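Local coordinates for probable sulfate-binding lipoprotein SubI (Mycobacterium tuberculosis, PDB 6DDN), which probably binds sulfate outside the cytoplasmic membrane as the solute-binding lipoprotein of a sulfate import system, at residues A[53-66]-A[98-110]. Residues are numbered along the deposited sequence; the frame is centred on the assembly and turned at random.
Sequences SITLVAYAVPEPGW and VADGKPADLVNFS. With SO4 (sulfate ion), chain C.
The ring of Y59 is sandwiched between P62 of its own segment and S110 across the contact, with P62 CD over the centre of one face and S110 CA over the centre of the other, while N108 O and a sulfate oxygen, O1, lie at its edge. W66 carries L56 CD2 3.3 Å above its ring plane and meets the N108 amide at its edge. Y59 sits at the C-terminal ends of parallel strands 53-58 and 106-108 of the type 2 periplasmic-binding-protein fold; W66 covers the sheet face bearing L56 and N108. V57 N donates to L106 O (3.0 Å), and V57 O in turn accepts from N108 N. Beyond the strand end, Y59 N continues the ladder to N108 O. The next amide, A60 N, turns to O1 of the sulfate at 3.0 Å; S175, S177, G218 and Y236 also hydrogen-bond this anion, consistent with the sulfate-binding site. On the opposite sheet face, V57 wedges its methyls against V98 CG2, A104 CB and K102 NZ, which is hydrogen-bonded to S87. T55 O accepts from both D105 N and L106 N; T55 N donates to D105 OD2, while D105 OD1 is hydrogen-bonded to S271. A chi1 of 171° swings the N108 amide toward W66, whose NE1 donates to OD1 at 2.8 Å; OD1 lies in the indole plane, whereas NE1 stands 39° out of the amide plane.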
loop_
_atom_site.group_PDB
_atom_site.type_symbol
_atom_site.label_atom_id
_atom_site.label_comp_id
_atom_site.label_asym_id
_atom_site.label_seq_id
_atom_site.Cartn_x
_atom_site.Cartn_y
_atom_site.Cartn_z
ATOM N N SER A 53 14.383 -3.092 22.202
ATOM C CA SER A 53 13.630 -3.819 21.191
ATOM C C SER A 53 12.348 -3.064 20.867
ATOM O O SER A 53 11.606 -2.675 21.776
ATOM C CB SER A 53 13.308 -5.234 21.681
ATOM O OG SER A 53 12.623 -5.972 20.691
ATOM N N ILE A 54 12.091 -2.856 19.576
ATOM C CA ILE A 54 10.872 -2.208 19.109
ATOM C C ILE A 54 10.182 -3.127 18.109
ATOM O O ILE A 54 10.829 -3.900 17.395
ATOM C CB ILE A 54 11.145 -0.826 18.474
ATOM C CG1 ILE A 54 12.218 -0.935 17.390
ATOM C CG2 ILE A 54 11.553 0.180 19.541
ATOM C CD1 ILE A 54 12.406 0.336 16.589
ATOM N N THR A 55 8.856 -3.035 18.060
ATOM C CA THR A 55 8.041 -3.884 17.203
ATOM C C THR A 55 7.283 -3.028 16.203
ATOM O O THR A 55 6.569 -2.096 16.589
ATOM C CB THR A 55 7.056 -4.718 18.025
ATOM O OG1 THR A 55 7.782 -5.652 18.832
ATOM C CG2 THR A 55 6.108 -5.473 17.107
ATOM N N LEU A 56 7.438 -3.349 14.922
ATOM C CA LEU A 56 6.701 -2.695 13.851
ATOM C C LEU A 56 5.566 -3.607 13.408
ATOM O O LEU A 56 5.812 -4.723 12.933
ATOM C CB LEU A 56 7.614 -2.372 12.670
ATOM C CG LEU A 56 6.878 -1.896 11.415
ATOM C CD1 LEU A 56 6.235 -0.538 11.645
ATOM C CD2 LEU A 56 7.818 -1.845 10.233
ATOM N N VAL A 57 4.335 -3.142 13.573
ATOM C CA VAL A 57 3.157 -3.826 13.055
ATOM C C VAL A 57 2.814 -3.167 11.728
ATOM O O VAL A 57 2.304 -2.042 11.693
ATOM C CB VAL A 57 1.983 -3.766 14.040
ATOM C CG1 VAL A 57 0.718 -4.321 13.398
ATOM C CG2 VAL A 57 2.318 -4.538 15.305
ATOM N N ALA A 58 3.111 -3.854 10.630
ATOM C CA ALA A 58 2.921 -3.315 9.294
ATOM C C ALA A 58 1.884 -4.135 8.540
ATOM O O ALA A 58 1.458 -5.206 8.981
ATOM C CB ALA A 58 4.243 -3.281 8.516
ATOM N N TYR A 59 1.482 -3.618 7.379
ATOM C CA TYR A 59 0.500 -4.308 6.553
ATOM C C TYR A 59 1.154 -5.454 5.784
ATOM O O TYR A 59 2.231 -5.922 6.161
ATOM C CB TYR A 59 -0.217 -3.324 5.616
ATOM C CG TYR A 59 0.652 -2.559 4.637
ATOM C CD1 TYR A 59 1.539 -1.582 5.071
ATOM C CD2 TYR A 59 0.549 -2.786 3.272
ATOM C CE1 TYR A 59 2.321 -0.873 4.172
ATOM C CE2 TYR A 59 1.321 -2.083 2.370
ATOM C CZ TYR A 59 2.208 -1.132 2.822
ATOM O OH TYR A 59 2.976 -0.437 1.914
ATOM N N ALA A 60 0.514 -5.917 4.709
ATOM C CA ALA A 60 0.835 -7.234 4.170
ATOM C C ALA A 60 2.032 -7.254 3.226
ATOM O O ALA A 60 2.630 -8.318 3.042
ATOM C CB ALA A 60 -0.380 -7.812 3.442
ATOM N N VAL A 61 2.395 -6.131 2.614
ATOM C CA VAL A 61 3.402 -6.175 1.552
ATOM C C VAL A 61 4.631 -5.274 1.712
ATOM O O VAL A 61 5.463 -5.269 0.794
ATOM C CB VAL A 61 2.746 -5.866 0.195
ATOM C CG1 VAL A 61 1.555 -6.789 -0.062
ATOM C CG2 VAL A 61 2.326 -4.414 0.136
ATOM N N PRO A 62 4.839 -4.512 2.795
ATOM C CA PRO A 62 5.984 -3.591 2.800
ATOM C C PRO A 62 7.301 -4.222 3.223
ATOM O O PRO A 62 8.304 -3.504 3.323
ATOM C CB PRO A 62 5.543 -2.524 3.807
ATOM C CG PRO A 62 4.830 -3.311 4.829
ATOM C CD PRO A 62 4.138 -4.445 4.094
ATOM N N GLU A 63 7.335 -5.532 3.459
ATOM C CA GLU A 63 8.543 -6.180 3.967
ATOM C C GLU A 63 9.793 -5.954 3.119
ATOM O O GLU A 63 10.864 -5.735 3.710
ATOM C CB GLU A 63 8.289 -7.687 4.137
ATOM C CG GLU A 63 9.458 -8.458 4.738
ATOM C CD GLU A 63 10.443 -8.944 3.692
ATOM O OE1 GLU A 63 10.099 -8.909 2.492
ATOM O OE2 GLU A 63 11.562 -9.352 4.063
ATOM N N PRO A 64 9.755 -6.017 1.780
ATOM C CA PRO A 64 10.998 -5.822 1.014
ATOM C C PRO A 64 11.707 -4.514 1.313
ATOM O O PRO A 64 12.942 -4.462 1.249
ATOM C CB PRO A 64 10.518 -5.881 -0.441
ATOM C CG PRO A 64 9.334 -6.771 -0.386
ATOM C CD PRO A 64 8.641 -6.409 0.894
ATOM N N GLY A 65 10.971 -3.459 1.641
ATOM C CA GLY A 65 11.602 -2.209 2.000
ATOM C C GLY A 65 12.037 -2.180 3.448
ATOM O O GLY A 65 13.115 -1.668 3.768
ATOM N N TRP A 66 11.208 -2.733 4.336
ATOM C CA TRP A 66 11.546 -2.734 5.756
ATOM C C TRP A 66 12.787 -3.570 6.028
ATOM O O TRP A 66 13.675 -3.151 6.778
ATOM C CB TRP A 66 10.363 -3.239 6.581
ATOM C CG TRP A 66 9.279 -2.229 6.716
ATOM C CD1 TRP A 66 7.999 -2.335 6.261
ATOM C CD2 TRP A 66 9.382 -0.941 7.335
ATOM N NE1 TRP A 66 7.293 -1.195 6.565
ATOM C CE2 TRP A 66 8.122 -0.323 7.222
ATOM C CE3 TRP A 66 10.415 -0.252 7.976
ATOM C CZ2 TRP A 66 7.867 0.949 7.728
ATOM C CZ3 TRP A 66 10.162 1.010 8.475
ATOM C CH2 TRP A 66 8.899 1.597 8.349
ATOM N N VAL A 98 -3.692 -3.962 17.062
ATOM C CA VAL A 98 -3.038 -2.982 17.925
ATOM C C VAL A 98 -4.072 -2.162 18.686
ATOM O O VAL A 98 -3.867 -1.813 19.855
ATOM C CB VAL A 98 -2.101 -2.082 17.103
ATOM C CG1 VAL A 98 -1.284 -1.193 18.027
ATOM C CG2 VAL A 98 -1.194 -2.922 16.218
ATOM N N ALA A 99 -5.196 -1.841 18.038
ATOM C CA ALA A 99 -6.255 -1.106 18.718
ATOM C C ALA A 99 -6.738 -1.841 19.956
ATOM O O ALA A 99 -7.144 -1.207 20.937
ATOM C CB ALA A 99 -7.423 -0.857 17.763
ATOM N N ASP A 100 -6.694 -3.171 19.938
ATOM C CA ASP A 100 -7.176 -3.933 21.080
ATOM C C ASP A 100 -6.097 -4.839 21.656
ATOM O O ASP A 100 -6.341 -6.027 21.898
ATOM C CB ASP A 100 -8.416 -4.737 20.690
ATOM C CG ASP A 100 -9.667 -3.880 20.628
ATOM O OD1 ASP A 100 -10.043 -3.306 21.673
ATOM O OD2 ASP A 100 -10.271 -3.778 19.539
ATOM N N GLY A 101 -4.905 -4.293 21.884
ATOM C CA GLY A 101 -3.921 -4.896 22.765
ATOM C C GLY A 101 -2.633 -5.346 22.111
ATOM O O GLY A 101 -1.629 -5.512 22.819
ATOM N N LYS A 102 -2.615 -5.565 20.799
ATOM C CA LYS A 102 -1.433 -6.133 20.161
ATOM C C LYS A 102 -0.222 -5.239 20.404
ATOM O O LYS A 102 -0.282 -4.031 20.130
ATOM C CB LYS A 102 -1.652 -6.312 18.661
ATOM C CG LYS A 102 -0.441 -6.810 17.896
ATOM C CD LYS A 102 -0.868 -7.458 16.589
ATOM C CE LYS A 102 0.250 -8.293 15.993
ATOM N NZ LYS A 102 0.749 -7.704 14.721
ATOM N N PRO A 103 0.879 -5.780 20.920
ATOM C CA PRO A 103 2.059 -4.950 21.182
ATOM C C PRO A 103 2.588 -4.339 19.895
ATOM O O PRO A 103 2.745 -5.020 18.879
ATOM C CB PRO A 103 3.057 -5.937 21.797
ATOM C CG PRO A 103 2.622 -7.274 21.289
ATOM C CD PRO A 103 1.126 -7.202 21.210
ATOM N N ALA A 104 2.847 -3.036 19.943
ATOM C CA ALA A 104 3.359 -2.317 18.789
ATOM C C ALA A 104 4.064 -1.063 19.272
ATOM O O ALA A 104 3.587 -0.389 20.188
ATOM C CB ALA A 104 2.238 -1.950 17.809
ATOM N N ASP A 105 5.210 -0.769 18.662
ATOM C CA ASP A 105 5.886 0.499 18.871
ATOM C C ASP A 105 5.783 1.424 17.668
ATOM O O ASP A 105 5.903 2.642 17.831
ATOM C CB ASP A 105 7.363 0.266 19.215
ATOM C CG ASP A 105 7.543 -0.585 20.463
ATOM O OD1 ASP A 105 7.417 -0.047 21.583
ATOM O OD2 ASP A 105 7.808 -1.798 20.323
ATOM N N LEU A 106 5.551 0.875 16.476
ATOM C CA LEU A 106 5.315 1.658 15.274
ATOM C C LEU A 106 4.273 0.956 14.421
ATOM O O LEU A 106 4.210 -0.276 14.377
ATOM C CB LEU A 106 6.590 1.851 14.447
ATOM C CG LEU A 106 7.637 2.821 14.982
ATOM C CD1 LEU A 106 8.905 2.070 15.339
ATOM C CD2 LEU A 106 7.915 3.901 13.954
ATOM N N VAL A 107 3.460 1.754 13.738
ATOM C CA VAL A 107 2.467 1.247 12.803
ATOM C C VAL A 107 2.818 1.751 11.414
ATOM O O VAL A 107 3.260 2.893 11.253
ATOM C CB VAL A 107 1.037 1.666 13.194
ATOM C CG1 VAL A 107 0.512 0.738 14.263
ATOM C CG2 VAL A 107 1.013 3.111 13.669
ATOM N N ASN A 108 2.639 0.887 10.418
ATOM C CA ASN A 108 2.826 1.245 9.012
ATOM C C ASN A 108 1.756 0.486 8.236
ATOM O O ASN A 108 1.903 -0.711 7.977
ATOM C CB ASN A 108 4.226 0.900 8.523
ATOM C CG ASN A 108 4.374 1.062 7.024
ATOM O OD1 ASN A 108 4.844 0.159 6.331
ATOM N ND2 ASN A 108 3.969 2.217 6.513
ATOM N N PHE A 109 0.683 1.176 7.876
ATOM C CA PHE A 109 -0.490 0.526 7.316
ATOM C C PHE A 109 -0.682 0.920 5.858
ATOM O O PHE A 109 -0.066 1.859 5.349
ATOM C CB PHE A 109 -1.731 0.863 8.149
ATOM C CG PHE A 109 -1.720 0.235 9.511
ATOM C CD1 PHE A 109 -1.146 -1.012 9.702
ATOM C CD2 PHE A 109 -2.264 0.891 10.602
ATOM C CE1 PHE A 109 -1.125 -1.602 10.953
ATOM C CE2 PHE A 109 -2.246 0.307 11.859
ATOM C CZ PHE A 109 -1.674 -0.941 12.032
ATOM N N SER A 110 -1.545 0.160 5.181
ATOM C CA SER A 110 -1.778 0.383 3.759
ATOM C C SER A 110 -2.462 1.719 3.509
ATOM O O SER A 110 -2.117 2.431 2.559
ATOM C CB SER A 110 -2.617 -0.758 3.184
ATOM O OG SER A 110 -3.037 -0.466 1.864
HETATM S S SO4 C . -2.831 -5.062 2.629
HETATM O O1 SO4 C . -2.313 -5.271 3.978
HETATM O O2 SO4 C . -1.713 -4.960 1.694
HETATM O O3 SO4 C . -3.681 -6.184 2.243
HETATM O O4 SO4 C . -3.614 -3.832 2.598
#